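PDB 3GNL: uncharacterized protein, DUF633, LMOf2365_1472 from Listeria monocytogenes str. 4b F2365, which is of unknown function but probably methylates N1 of an adenine in tRNA. Local coordinates for residues R11-V15 with V155-M159; I25-G29 with G81-I85; L115-L121 with W135-W141; W130-E134 with I175-L181; N140-E146 with I158-S164. All coordinates share one frame; numbering follows the deposited sequence.

Contact 1: R11-V15 with V155-M159; sequences RLEKV and VYEIM
Helix 10-16 packs side chain to side chain on strand 154-163, with no hydrogen bond between them: the contact is apolar at Ile158 and a CH-pi contact at Tyr156. The segments run nearly parallel, their axes 9.6 Å apart at closest approach and 13° off in direction. Arg11 lays its aliphatic part over the tyrosine, CD standing 3.7 Å from the centroid of the Tyr156 ring and almost on its normal. Its chain is extended as far as CD and bends only at chi3, which lifts the guanidinium farther above the ring; any cation-pi attraction is at most weak and long. NH1 of Arg11 instead bonds to Gln124 on the neighbouring strand 120-125. In the seven-stranded sheet of this Rossmann-like methyltransferase fold, strand 154-163 lies between 120-125 and 141-151, and the N-terminal helix rests on this part of one sheet face. The CG1 branch of Ile158 is long enough for its CD1 to reach the helix, meeting Lys14 CG at 3.5 Å and Val15 CG2 at 3.8 Å. Lysine suits the margin, because its methylenes touch Ile158 while the chain, bent at chi2 (62°), carries the ammonium away from the strand.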
# COMPACT_ATOMS: atom_id res chain seq x y z
N ARG A 11 -4.93 -0.63 -11.23
CA ARG A 11 -4.23 -0.49 -9.94
C ARG A 11 -3.47 0.83 -9.87
O ARG A 11 -3.59 1.60 -8.89
CB ARG A 11 -3.29 -1.69 -9.74
CG ARG A 11 -2.48 -1.67 -8.45
CD ARG A 11 -1.54 -2.86 -8.40
NE ARG A 11 -0.55 -2.76 -9.47
CZ ARG A 11 0.68 -2.26 -9.34
NH1 ARG A 11 1.11 -1.80 -8.16
NH2 ARG A 11 1.49 -2.18 -10.39
N LEU A 12 -2.64 1.09 -10.88
CA LEU A 12 -1.85 2.32 -10.85
C LEU A 12 -2.69 3.55 -11.10
O LEU A 12 -2.36 4.60 -10.56
CB LEU A 12 -0.64 2.25 -11.80
CG LEU A 12 0.44 1.28 -11.32
CD1 LEU A 12 1.48 1.18 -12.47
CD2 LEU A 12 1.09 1.69 -10.00
N GLU A 13 -3.78 3.42 -11.85
CA GLU A 13 -4.70 4.52 -12.08
C GLU A 13 -5.34 4.90 -10.73
O GLU A 13 -5.46 6.11 -10.40
CB GLU A 13 -5.76 4.11 -13.08
CG GLU A 13 -6.79 5.23 -13.37
CD GLU A 13 -7.75 4.85 -14.48
OE1 GLU A 13 -8.50 3.86 -14.32
OE2 GLU A 13 -7.73 5.52 -15.53
N LYS A 14 -5.69 3.89 -9.94
CA LYS A 14 -6.30 4.19 -8.64
C LYS A 14 -5.32 4.88 -7.74
O LYS A 14 -5.65 5.83 -7.06
CB LYS A 14 -6.97 2.93 -8.01
CG LYS A 14 -7.81 3.26 -6.76
CD LYS A 14 -8.96 4.21 -7.15
CE LYS A 14 -10.03 4.26 -6.09
NZ LYS A 14 -11.09 5.24 -6.53
N VAL A 15 -4.06 4.39 -7.72
CA VAL A 15 -3.03 5.00 -6.92
C VAL A 15 -2.86 6.50 -7.32
O VAL A 15 -2.82 7.38 -6.45
CB VAL A 15 -1.70 4.20 -7.06
CG1 VAL A 15 -0.57 4.97 -6.48
CG2 VAL A 15 -1.81 2.82 -6.38
N VAL A 155 -6.72 -9.28 -5.75
CA VAL A 155 -7.32 -8.14 -5.00
C VAL A 155 -6.20 -7.24 -4.46
O VAL A 155 -5.28 -7.73 -3.83
CB VAL A 155 -8.28 -8.61 -3.88
CG1 VAL A 155 -8.89 -7.42 -3.12
CG2 VAL A 155 -9.41 -9.37 -4.48
N TYR A 156 -6.30 -5.92 -4.67
CA TYR A 156 -5.30 -4.98 -4.22
C TYR A 156 -5.95 -3.94 -3.33
O TYR A 156 -7.00 -3.40 -3.65
CB TYR A 156 -4.70 -4.22 -5.40
CG TYR A 156 -3.99 -5.08 -6.39
CD1 TYR A 156 -2.71 -5.56 -6.11
CD2 TYR A 156 -4.61 -5.46 -7.58
CE1 TYR A 156 -2.04 -6.41 -7.00
CE2 TYR A 156 -3.95 -6.32 -8.51
CZ TYR A 156 -2.66 -6.77 -8.20
OH TYR A 156 -1.97 -7.62 -9.08
N GLU A 157 -5.26 -3.60 -2.26
CA GLU A 157 -5.67 -2.53 -1.35
C GLU A 157 -4.73 -1.34 -1.49
O GLU A 157 -3.51 -1.52 -1.69
CB GLU A 157 -5.64 -3.01 0.10
CG GLU A 157 -6.70 -4.09 0.46
CD GLU A 157 -6.23 -4.93 1.64
OE1 GLU A 157 -5.19 -5.64 1.53
OE2 GLU A 157 -6.91 -4.88 2.65
N ILE A 158 -5.32 -0.15 -1.39
CA ILE A 158 -4.56 1.14 -1.46
C ILE A 158 -4.97 1.93 -0.22
O ILE A 158 -6.12 1.90 0.20
CB ILE A 158 -4.93 1.92 -2.73
CG1 ILE A 158 -4.53 1.07 -3.96
CG2 ILE A 158 -4.23 3.32 -2.76
CD1 ILE A 158 -5.16 1.53 -5.21
N MSE A 159 -4.01 2.60 0.39
CA MSE A 159 -4.33 3.45 1.54
C MSE A 159 -3.63 4.79 1.37
O MSE A 159 -2.50 4.86 0.88
CB MSE A 159 -3.93 2.79 2.86
CG MSE A 159 -2.47 2.61 3.11
SE MSE A 159 -2.24 1.74 4.89
CE MSE A 159 -2.68 -0.06 4.30

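Contact 2: I25-G29 with G81-I85; sequences IADIG and GLAVI
Ile28 reaches from strand 23-28 into the loop 81-85 with both of its branches, and each finds a different surface. The longer branch crosses Leu82 at about a right angle, so that Ile28 CD1 lies 3.6 Å from Leu82 CD2, one of the leucine's two methyls. The same isoleucine runs alongside Val84 the other way, and its CD1 meets Val84 CG2 at 3.8 Å. The longer branch is bent at chi2 (-64°), which brings CD1 against both methyls while the shorter branch, CG2, rests 3.8 Å from the carbonyl oxygen Gly81 O. Strand 23-28 is the first strand in the chain and stands in the middle of the parallel part of the Rossmann-like sheet, flanked by 45-52 and 93-99; the loop that packs on it follows strand 74-78, at the sheet's outer margin. Gly81 has positive phi (63°), a conformation that glycine adopts readily. Two residues earlier on the strand, Ala26 also points its side chain at the loop. Its single methyl suits the close approach of Ile85, whose extended CG1 branch (chi2 178°) places CD1 3.8 Å from Ala26 CB. Within the loop, Ile85 N bonds back to Leu82 O, and the ammonium of Lys114 binds the carbonyl oxygens of both Leu82 and Ile85.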
# COMPACT_ATOMS: atom_id res chain seq x y z
N ILE A 25 6.08 14.88 -6.07
CA ILE A 25 5.92 13.47 -5.62
C ILE A 25 7.20 12.66 -5.71
O ILE A 25 8.11 12.98 -6.48
CB ILE A 25 4.83 12.76 -6.39
CG1 ILE A 25 5.29 12.42 -7.83
CG2 ILE A 25 3.48 13.58 -6.39
CD1 ILE A 25 4.29 11.59 -8.65
N ALA A 26 7.30 11.61 -4.91
CA ALA A 26 8.33 10.60 -5.09
C ALA A 26 7.70 9.22 -5.15
O ALA A 26 6.99 8.83 -4.22
CB ALA A 26 9.39 10.66 -4.00
N ASP A 27 7.96 8.51 -6.25
CA ASP A 27 7.46 7.18 -6.49
C ASP A 27 8.59 6.17 -6.27
O ASP A 27 9.47 6.01 -7.13
CB ASP A 27 6.90 7.09 -7.93
CG ASP A 27 6.18 5.79 -8.21
OD1 ASP A 27 5.90 5.06 -7.23
OD2 ASP A 27 5.87 5.49 -9.38
N ILE A 28 8.50 5.46 -5.16
CA ILE A 28 9.56 4.55 -4.72
C ILE A 28 9.40 3.19 -5.35
O ILE A 28 8.34 2.55 -5.18
CB ILE A 28 9.51 4.44 -3.22
CG1 ILE A 28 9.47 5.84 -2.61
CG2 ILE A 28 10.68 3.57 -2.74
CD1 ILE A 28 10.78 6.75 -2.89
N GLY A 29 10.42 2.68 -6.02
CA GLY A 29 10.24 1.44 -6.78
C GLY A 29 9.25 1.62 -7.90
O GLY A 29 8.37 0.75 -8.16
N GLY A 81 15.04 2.38 -1.29
CA GLY A 81 13.98 3.00 -0.51
C GLY A 81 13.95 4.52 -0.60
O GLY A 81 14.00 5.07 -1.70
N LEU A 82 13.86 5.20 0.53
CA LEU A 82 13.79 6.67 0.56
C LEU A 82 15.17 7.37 0.44
O LEU A 82 15.19 8.60 0.55
CB LEU A 82 13.01 7.22 1.75
CG LEU A 82 11.61 6.62 2.01
CD1 LEU A 82 10.87 7.34 3.11
CD2 LEU A 82 10.78 6.58 0.71
N ALA A 83 16.23 6.60 0.20
CA ALA A 83 17.61 7.13 -0.07
C ALA A 83 17.60 8.03 -1.32
O ALA A 83 18.51 8.84 -1.52
CB ALA A 83 18.60 6.00 -0.24
N VAL A 84 16.56 7.91 -2.14
CA VAL A 84 16.50 8.72 -3.35
C VAL A 84 15.92 10.11 -3.08
O VAL A 84 15.94 10.95 -3.97
CB VAL A 84 15.73 8.01 -4.50
CG1 VAL A 84 16.41 6.69 -4.90
CG2 VAL A 84 14.20 7.85 -4.14
N ILE A 85 15.43 10.35 -1.88
CA ILE A 85 14.82 11.63 -1.52
C ILE A 85 15.82 12.47 -0.74
O ILE A 85 16.56 11.96 0.09
CB ILE A 85 13.54 11.45 -0.66
CG1 ILE A 85 12.42 10.78 -1.45
CG2 ILE A 85 13.02 12.79 -0.14
CD1 ILE A 85 11.17 10.57 -0.60

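Contact 3: L115-L121 with W135-W141; sequences LAGVTKL and WSEQNNW
Leu121, at the start of strand 120-125, packs against Trp135 in the last turns of helix 129-139 and Trp141 at the start of strand 141-151, within a beta-alpha-beta crossover of the Rossmann-like sheet. The aromatic contacts dominate. Leu121 CD1 lies over the six-membered ring of Trp141, 3.8 Å from its centroid and 16° off the normal, a CH-pi contact; the same methyl touches Trp135 CH2 at 3.6 Å. Leucine suits this place because one branched end can serve both indoles, crossing each at about a right angle. Further apolar contacts come from the type II turn 115-118: Leu115 CD1 meets the edge of Trp135 at CZ2 (3.9 Å), and Val118 CG1 is a looser neighbour of Trp141 CH2. No hydrogen bond crosses between the segments; those within 135-141 shape the Schellman turn. Asn140 takes positive phi there, and Trp141 N bonds back to Ser136 O. Trp135 O accepts two donors, Asn139 N and the side-chain amide. Ser136 OG donates to Trp141 O nearly along the C=O axis, 2.7 Å away. ND2 of Asn139 stands over the rim of the Trp135 ring and donates to Trp135 O at 3.1 Å with an N-H...O angle of 161°.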
# COMPACT_ATOMS: atom_id res chain seq x y z
N LEU A 115 10.80 11.63 5.75
CA LEU A 115 9.40 12.00 5.86
C LEU A 115 9.19 13.46 6.30
O LEU A 115 8.08 13.94 6.30
CB LEU A 115 8.66 11.04 6.80
CG LEU A 115 8.60 9.59 6.35
CD1 LEU A 115 8.00 8.72 7.47
CD2 LEU A 115 7.79 9.51 5.07
N ALA A 116 10.28 14.14 6.65
CA ALA A 116 10.24 15.57 6.99
C ALA A 116 9.55 16.40 5.89
O ALA A 116 9.95 16.36 4.72
CB ALA A 116 11.66 16.09 7.24
N GLY A 117 8.49 17.10 6.26
CA GLY A 117 7.76 17.92 5.33
C GLY A 117 6.77 17.25 4.40
O GLY A 117 5.94 17.93 3.79
N VAL A 118 6.81 15.91 4.33
CA VAL A 118 5.85 15.14 3.51
C VAL A 118 4.45 15.17 4.13
O VAL A 118 4.31 14.96 5.35
CB VAL A 118 6.34 13.68 3.32
CG1 VAL A 118 5.30 12.87 2.54
CG2 VAL A 118 7.68 13.65 2.59
N THR A 119 3.42 15.41 3.32
CA THR A 119 2.05 15.55 3.83
C THR A 119 1.06 14.46 3.35
O THR A 119 -0.14 14.45 3.70
CB THR A 119 1.46 16.94 3.52
OG1 THR A 119 1.60 17.23 2.12
CG2 THR A 119 2.17 18.04 4.33
N LYS A 120 1.54 13.56 2.49
CA LYS A 120 0.66 12.52 1.96
C LYS A 120 1.48 11.30 1.61
O LYS A 120 2.55 11.41 1.00
CB LYS A 120 -0.14 13.02 0.77
CG LYS A 120 -1.16 12.01 0.18
CD LYS A 120 -2.30 12.62 -0.65
CE LYS A 120 -1.76 13.50 -1.78
NZ LYS A 120 -2.96 14.03 -2.45
N LEU A 121 1.02 10.11 2.04
CA LEU A 121 1.60 8.84 1.57
C LEU A 121 0.48 8.11 0.87
O LEU A 121 -0.65 8.07 1.35
CB LEU A 121 2.12 7.94 2.72
CG LEU A 121 3.12 8.53 3.70
CD1 LEU A 121 3.37 7.61 4.94
CD2 LEU A 121 4.42 8.80 2.97
N TRP A 135 1.77 0.58 11.47
CA TRP A 135 2.74 1.66 11.36
C TRP A 135 2.02 2.99 11.51
O TRP A 135 2.53 3.90 12.17
CB TRP A 135 3.45 1.55 10.01
CG TRP A 135 4.48 2.68 9.81
CD1 TRP A 135 5.78 2.66 10.15
CD2 TRP A 135 4.21 3.94 9.22
NE1 TRP A 135 6.37 3.87 9.82
CE2 TRP A 135 5.42 4.69 9.28
CE3 TRP A 135 3.06 4.54 8.70
CZ2 TRP A 135 5.51 6.01 8.78
CZ3 TRP A 135 3.15 5.85 8.20
CH2 TRP A 135 4.39 6.56 8.25
N SER A 136 0.86 3.14 10.88
CA SER A 136 0.12 4.40 10.94
C SER A 136 -0.23 4.76 12.38
O SER A 136 -0.07 5.91 12.80
CB SER A 136 -1.12 4.27 10.03
OG SER A 136 -2.32 4.72 10.61
N GLU A 137 -0.66 3.78 13.16
CA GLU A 137 -0.94 4.00 14.56
C GLU A 137 0.34 4.33 15.34
O GLU A 137 0.30 5.30 16.12
CB GLU A 137 -1.55 2.71 15.12
CG GLU A 137 -1.81 2.74 16.61
CD GLU A 137 -2.65 1.57 17.03
OE1 GLU A 137 -2.03 0.51 17.37
OE2 GLU A 137 -3.90 1.68 17.09
N GLN A 138 1.43 3.58 15.17
CA GLN A 138 2.70 3.82 15.92
C GLN A 138 3.31 5.16 15.60
O GLN A 138 3.97 5.76 16.45
CB GLN A 138 3.75 2.75 15.67
CG GLN A 138 3.46 1.42 16.32
CD GLN A 138 4.43 0.37 15.85
OE1 GLN A 138 5.33 0.65 15.02
NE2 GLN A 138 4.27 -0.87 16.34
N ASN A 139 3.08 5.65 14.39
CA ASN A 139 3.72 6.92 14.00
C ASN A 139 2.76 8.10 13.86
O ASN A 139 3.15 9.16 13.38
CB ASN A 139 4.54 6.68 12.75
CG ASN A 139 5.69 5.76 13.00
OD1 ASN A 139 6.76 6.21 13.40
ND2 ASN A 139 5.51 4.43 12.79
N ASN A 140 1.50 7.93 14.28
CA ASN A 140 0.49 8.98 14.16
C ASN A 140 0.34 9.58 12.76
O ASN A 140 0.35 10.80 12.58
CB ASN A 140 0.68 10.10 15.22
CG ASN A 140 0.35 9.63 16.64
OD1 ASN A 140 -0.32 8.62 16.84
ND2 ASN A 140 0.82 10.36 17.64
N TRP A 141 0.16 8.69 11.79
CA TRP A 141 -0.38 9.07 10.49
C TRP A 141 -1.83 8.62 10.36
O TRP A 141 -2.12 7.40 10.52
CB TRP A 141 0.45 8.48 9.34
CG TRP A 141 1.82 9.12 9.18
CD1 TRP A 141 2.85 9.06 10.03
CD2 TRP A 141 2.28 9.89 8.05
NE1 TRP A 141 3.94 9.77 9.55
CE2 TRP A 141 3.60 10.29 8.33
CE3 TRP A 141 1.68 10.31 6.86
CZ2 TRP A 141 4.36 11.06 7.43
CZ3 TRP A 141 2.44 11.11 5.96
CH2 TRP A 141 3.75 11.46 6.26

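Contact 4: W130-E134 with I175-L181; sequences WQLRE and IFFGPCL
Backbones come close here, with CA atoms of Trp130 and Phe176 5.1 Å apart and those of Arg133 and Ile175 5.2 Å, where helix 129-139 of the Rossmann-like domain meets the turn at Gly178 between helices 172-177 and 179-184. Arg133 carries most of the contact. Its chain runs extended from CG to NE, laying the guanidinium against the turn, with Gly178 CA over one of its faces, 3.3 Å from Arg133 NE. Glycine suits this spot: its phi is positive (104°), and its bare CA allows the close approach to Arg133. Around the edge the charge is shared out. NE pairs with Glu146 of strand 141-151 in a salt bridge, NH2 has a long, weak ion pair with Glu157, and NH1 takes the end of helix 172-177. Ile175 packs beside the helix, its CG2 4.1 Å from Trp130 CB, while Trp130 turns its indole away from the other segment. Pro179 adds an apolar contact to the arginine, Pro179 CD standing 4.0 Å from Arg133 CD, and Leu181 borders NH2. Water 1 accepts from NH1 and donates to Phe176 O. Ile175 O lies in the guanidinium plane, 3.0 Å from Arg133 NH1 at 157° at the hydrogen, although the donor stands above the carbonyl plane.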
# COMPACT_ATOMS: atom_id res chain seq x y z
N TRP A 130 -2.09 -4.87 6.85
CA TRP A 130 -2.24 -4.54 8.25
C TRP A 130 -0.94 -4.00 8.86
O TRP A 130 -1.01 -3.19 9.81
CB TRP A 130 -2.73 -5.78 9.06
CG TRP A 130 -1.70 -6.88 9.15
CD1 TRP A 130 -1.57 -7.95 8.31
CD2 TRP A 130 -0.65 -7.03 10.13
NE1 TRP A 130 -0.53 -8.76 8.70
CE2 TRP A 130 0.06 -8.22 9.81
CE3 TRP A 130 -0.26 -6.28 11.26
CZ2 TRP A 130 1.14 -8.68 10.57
CZ3 TRP A 130 0.82 -6.72 12.00
CH2 TRP A 130 1.51 -7.92 11.65
N GLN A 131 0.23 -4.40 8.36
CA GLN A 131 1.52 -3.93 8.87
C GLN A 131 1.61 -2.41 8.72
O GLN A 131 2.16 -1.73 9.59
CB GLN A 131 2.68 -4.52 8.09
CG GLN A 131 2.93 -5.99 8.32
CD GLN A 131 3.90 -6.20 9.44
OE1 GLN A 131 4.24 -5.26 10.16
NE2 GLN A 131 4.35 -7.44 9.61
N LEU A 132 1.07 -1.89 7.63
CA LEU A 132 1.12 -0.46 7.40
C LEU A 132 0.07 0.29 8.22
O LEU A 132 0.26 1.46 8.61
CB LEU A 132 0.97 -0.18 5.91
CG LEU A 132 2.13 -0.72 5.08
CD1 LEU A 132 1.83 -0.53 3.63
CD2 LEU A 132 3.48 -0.06 5.46
N ARG A 133 -1.05 -0.35 8.55
CA ARG A 133 -2.03 0.27 9.42
C ARG A 133 -1.50 0.32 10.84
O ARG A 133 -1.75 1.31 11.54
CB ARG A 133 -3.43 -0.40 9.29
CG ARG A 133 -3.85 -0.43 7.83
CD ARG A 133 -5.34 -0.62 7.71
NE ARG A 133 -5.75 -0.87 6.35
CZ ARG A 133 -5.82 -2.07 5.77
NH1 ARG A 133 -5.55 -3.19 6.47
NH2 ARG A 133 -6.18 -2.17 4.49
N GLU A 134 -0.70 -0.69 11.25
CA GLU A 134 -0.03 -0.65 12.54
C GLU A 134 0.99 0.46 12.55
O GLU A 134 1.03 1.21 13.53
CB GLU A 134 0.64 -1.98 12.90
CG GLU A 134 1.07 -2.00 14.34
CD GLU A 134 1.34 -3.38 14.82
OE1 GLU A 134 2.09 -4.12 14.14
OE2 GLU A 134 0.77 -3.71 15.89
N ILE A 175 -7.32 -1.99 11.87
CA ILE A 175 -5.98 -2.41 11.42
C ILE A 175 -6.05 -3.57 10.39
O ILE A 175 -5.33 -3.58 9.39
CB ILE A 175 -5.08 -2.74 12.61
CG1 ILE A 175 -4.58 -1.41 13.20
CG2 ILE A 175 -3.87 -3.56 12.27
CD1 ILE A 175 -3.95 -1.56 14.53
N PHE A 176 -6.88 -4.57 10.67
CA PHE A 176 -6.90 -5.78 9.83
C PHE A 176 -7.60 -5.52 8.52
O PHE A 176 -7.16 -6.10 7.51
CB PHE A 176 -7.67 -6.87 10.62
CG PHE A 176 -7.54 -8.27 10.11
CD1 PHE A 176 -6.63 -9.15 10.72
CD2 PHE A 176 -8.38 -8.74 9.12
CE1 PHE A 176 -6.53 -10.50 10.29
CE2 PHE A 176 -8.29 -10.11 8.69
CZ PHE A 176 -7.37 -10.95 9.27
N PHE A 177 -8.65 -4.71 8.50
CA PHE A 177 -9.54 -4.54 7.36
C PHE A 177 -9.45 -3.19 6.64
O PHE A 177 -9.82 -3.07 5.45
CB PHE A 177 -10.98 -4.78 7.75
CG PHE A 177 -11.23 -6.17 8.26
CD1 PHE A 177 -11.22 -7.24 7.36
CD2 PHE A 177 -11.48 -6.41 9.61
CE1 PHE A 177 -11.46 -8.55 7.81
CE2 PHE A 177 -11.72 -7.69 10.08
CZ PHE A 177 -11.70 -8.78 9.18
N GLY A 178 -9.04 -2.18 7.41
CA GLY A 178 -8.98 -0.81 6.89
C GLY A 178 -10.15 -0.02 7.43
O GLY A 178 -11.32 -0.36 7.22
N PRO A 179 -9.86 1.13 8.06
CA PRO A 179 -10.97 1.91 8.60
C PRO A 179 -11.96 2.46 7.57
O PRO A 179 -13.14 2.54 7.85
CB PRO A 179 -10.27 3.05 9.37
CG PRO A 179 -8.96 3.22 8.60
CD PRO A 179 -8.55 1.76 8.26
N CYS A 180 -11.47 2.83 6.38
CA CYS A 180 -12.34 3.31 5.33
C CYS A 180 -13.01 2.15 4.63
O CYS A 180 -14.20 2.21 4.32
CB CYS A 180 -11.55 4.16 4.31
SG CYS A 180 -10.56 5.55 5.06
N LEU A 181 -12.25 1.08 4.40
CA LEU A 181 -12.79 -0.07 3.70
C LEU A 181 -13.91 -0.73 4.49
O LEU A 181 -14.91 -1.20 3.92
CB LEU A 181 -11.70 -1.11 3.41
CG LEU A 181 -10.55 -0.63 2.49
CD1 LEU A 181 -9.54 -1.77 2.32
CD2 LEU A 181 -11.02 -0.15 1.14
O HOH W 1 -6.08 -5.64 5.05

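Contact 5: N140-E146 with I158-S164; sequences NWLITSE and IMVLAPS
Strands 141-151 and 154-163 pair as an antiparallel hairpin, packed closely where Trp141 meets Pro163 and along the buried face of Ile143, Leu161, Glu146 and Met159, and looser where Leu142 and Thr144 are exposed and Asn140 and Ser164 meet water. On the close side Pro163 CG lies over the six-membered ring of Trp141, 4.0 Å from its centroid; the proline's CH groups face the indole, a CH-pi contact. Ile143 and Leu161 lie side by side, Ile143 CG1 3.9 Å from Leu161 CD2; these branched apolar chains suit a buried sheet face. Glu146 is buried there too, beside Met159 (a selenomethionine), and its OE1 accepts from the backbone nitrogens of Cys180 and Leu181. Water 3 joins Glu146 OE2 to Ile158 O. A classic beta bulge interrupts the ladder, Thr144 and Ser145 both facing Val160: Thr144 N donates to Val160 O at 2.8 Å, and Val160 N to Ser145 O, also at 2.8 Å. At the loose end Ser164 N bonds to Asn140 O at 2.9 Å, and water 2 links Asn140 ND2 to Ser164 O. Strand 141-151 forms the sheet's outermost edge in this chain, strand 154-163 lies between it and 120-125, and helices 129-139 and 179-184 cover the Ile143 face.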
# COMPACT_ATOMS: atom_id res chain seq x y z
N ASN A 140 1.50 7.93 14.28
CA ASN A 140 0.49 8.98 14.16
C ASN A 140 0.34 9.58 12.76
O ASN A 140 0.35 10.80 12.58
CB ASN A 140 0.68 10.10 15.22
CG ASN A 140 0.35 9.63 16.64
OD1 ASN A 140 -0.32 8.62 16.84
ND2 ASN A 140 0.82 10.36 17.64
N TRP A 141 0.16 8.69 11.79
CA TRP A 141 -0.38 9.07 10.49
C TRP A 141 -1.83 8.62 10.36
O TRP A 141 -2.12 7.40 10.52
CB TRP A 141 0.45 8.48 9.34
CG TRP A 141 1.82 9.12 9.18
CD1 TRP A 141 2.85 9.06 10.03
CD2 TRP A 141 2.28 9.89 8.05
NE1 TRP A 141 3.94 9.77 9.55
CE2 TRP A 141 3.60 10.29 8.33
CE3 TRP A 141 1.68 10.31 6.86
CZ2 TRP A 141 4.36 11.06 7.43
CZ3 TRP A 141 2.44 11.11 5.96
CH2 TRP A 141 3.75 11.46 6.26
N LEU A 142 -2.75 9.52 10.09
CA LEU A 142 -4.12 9.17 9.86
C LEU A 142 -4.32 8.53 8.48
O LEU A 142 -3.75 8.98 7.48
CB LEU A 142 -5.00 10.41 10.00
CG LEU A 142 -6.49 10.38 10.25
CD1 LEU A 142 -6.87 9.55 11.52
CD2 LEU A 142 -6.93 11.83 10.44
N ILE A 143 -5.13 7.48 8.40
CA ILE A 143 -5.62 7.00 7.12
C ILE A 143 -6.84 7.84 6.69
O ILE A 143 -7.86 7.93 7.40
CB ILE A 143 -5.98 5.49 7.22
CG1 ILE A 143 -4.71 4.72 7.58
CG2 ILE A 143 -6.60 4.95 5.90
CD1 ILE A 143 -5.00 3.24 8.14
N THR A 144 -6.71 8.52 5.54
CA THR A 144 -7.76 9.40 5.07
C THR A 144 -8.59 8.88 3.93
O THR A 144 -9.71 9.29 3.76
CB THR A 144 -7.16 10.73 4.64
OG1 THR A 144 -6.15 10.48 3.67
CG2 THR A 144 -6.48 11.39 5.85
N SER A 145 -8.05 7.91 3.18
CA SER A 145 -8.79 7.27 2.10
C SER A 145 -8.23 5.87 1.97
O SER A 145 -7.08 5.64 2.31
CB SER A 145 -8.57 7.97 0.75
OG SER A 145 -9.21 9.25 0.67
N GLU A 146 -9.11 4.97 1.50
CA GLU A 146 -8.66 3.63 1.05
C GLU A 146 -9.51 3.16 -0.09
O GLU A 146 -10.66 3.60 -0.29
CB GLU A 146 -8.79 2.59 2.19
CG GLU A 146 -8.02 2.95 3.47
CD GLU A 146 -8.18 1.88 4.58
OE1 GLU A 146 -9.34 1.74 5.06
OE2 GLU A 146 -7.16 1.24 4.90
N ILE A 158 -5.32 -0.15 -1.39
CA ILE A 158 -4.56 1.14 -1.46
C ILE A 158 -4.97 1.93 -0.22
O ILE A 158 -6.12 1.90 0.20
CB ILE A 158 -4.93 1.92 -2.73
CG1 ILE A 158 -4.53 1.07 -3.96
CG2 ILE A 158 -4.23 3.32 -2.76
CD1 ILE A 158 -5.16 1.53 -5.21
N MSE A 159 -4.01 2.60 0.39
CA MSE A 159 -4.33 3.45 1.54
C MSE A 159 -3.63 4.79 1.37
O MSE A 159 -2.50 4.86 0.88
CB MSE A 159 -3.93 2.79 2.86
CG MSE A 159 -2.47 2.61 3.11
SE MSE A 159 -2.24 1.74 4.89
CE MSE A 159 -2.68 -0.06 4.30
N VAL A 160 -4.29 5.84 1.82
CA VAL A 160 -3.71 7.18 1.72
C VAL A 160 -3.62 7.71 3.11
O VAL A 160 -4.60 7.57 3.88
CB VAL A 160 -4.60 8.07 0.88
CG1 VAL A 160 -3.95 9.48 0.76
CG2 VAL A 160 -4.85 7.43 -0.51
N LEU A 161 -2.46 8.25 3.48
CA LEU A 161 -2.23 8.69 4.86
C LEU A 161 -1.80 10.14 4.90
O LEU A 161 -1.22 10.64 3.94
CB LEU A 161 -1.15 7.85 5.52
CG LEU A 161 -1.51 6.36 5.61
CD1 LEU A 161 -0.95 5.69 4.40
CD2 LEU A 161 -0.97 5.69 6.82
N ALA A 162 -1.93 10.76 6.07
CA ALA A 162 -1.45 12.14 6.27
C ALA A 162 -0.95 12.23 7.72
O ALA A 162 -1.49 11.53 8.60
CB ALA A 162 -2.56 13.12 6.03
N PRO A 163 0.04 13.10 8.02
CA PRO A 163 0.46 13.26 9.41
C PRO A 163 -0.67 13.78 10.30
O PRO A 163 -1.53 14.55 9.86
CB PRO A 163 1.58 14.32 9.34
CG PRO A 163 1.91 14.45 7.95
CD PRO A 163 0.70 14.09 7.14
N SER A 164 -0.68 13.32 11.54
CA SER A 164 -1.63 13.75 12.53
C SER A 164 -0.87 14.23 13.78
O SER A 164 0.03 13.55 14.27
CB SER A 164 -2.57 12.58 12.91
OG SER A 164 -3.53 13.01 13.87
O HOH W 2 1.70 13.15 16.85
O HOH W 3 -6.12 0.04 2.57

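Contact 2 is the buried one, essentially apolar and set in the parallel half of the sheet; the other four are partly buried and gather around its antiparallel end. Contacts 1 and 5 share strand 154-163, including Ile158 and Met159, but one brings a helix onto that strand while the other is a backbone ladder. Contacts 3 and 4 both use helix 129-139: its C-terminal end is aromatic and apolar, whereas its middle depends on a charged arginine. That arginine ties contact 4 to contact 5 through Glu146 and, weakly, to contact 1 through Glu157. Contact 3 shares Trp141 with contact 5 and touches contact 2 through Leu115 and Leu82.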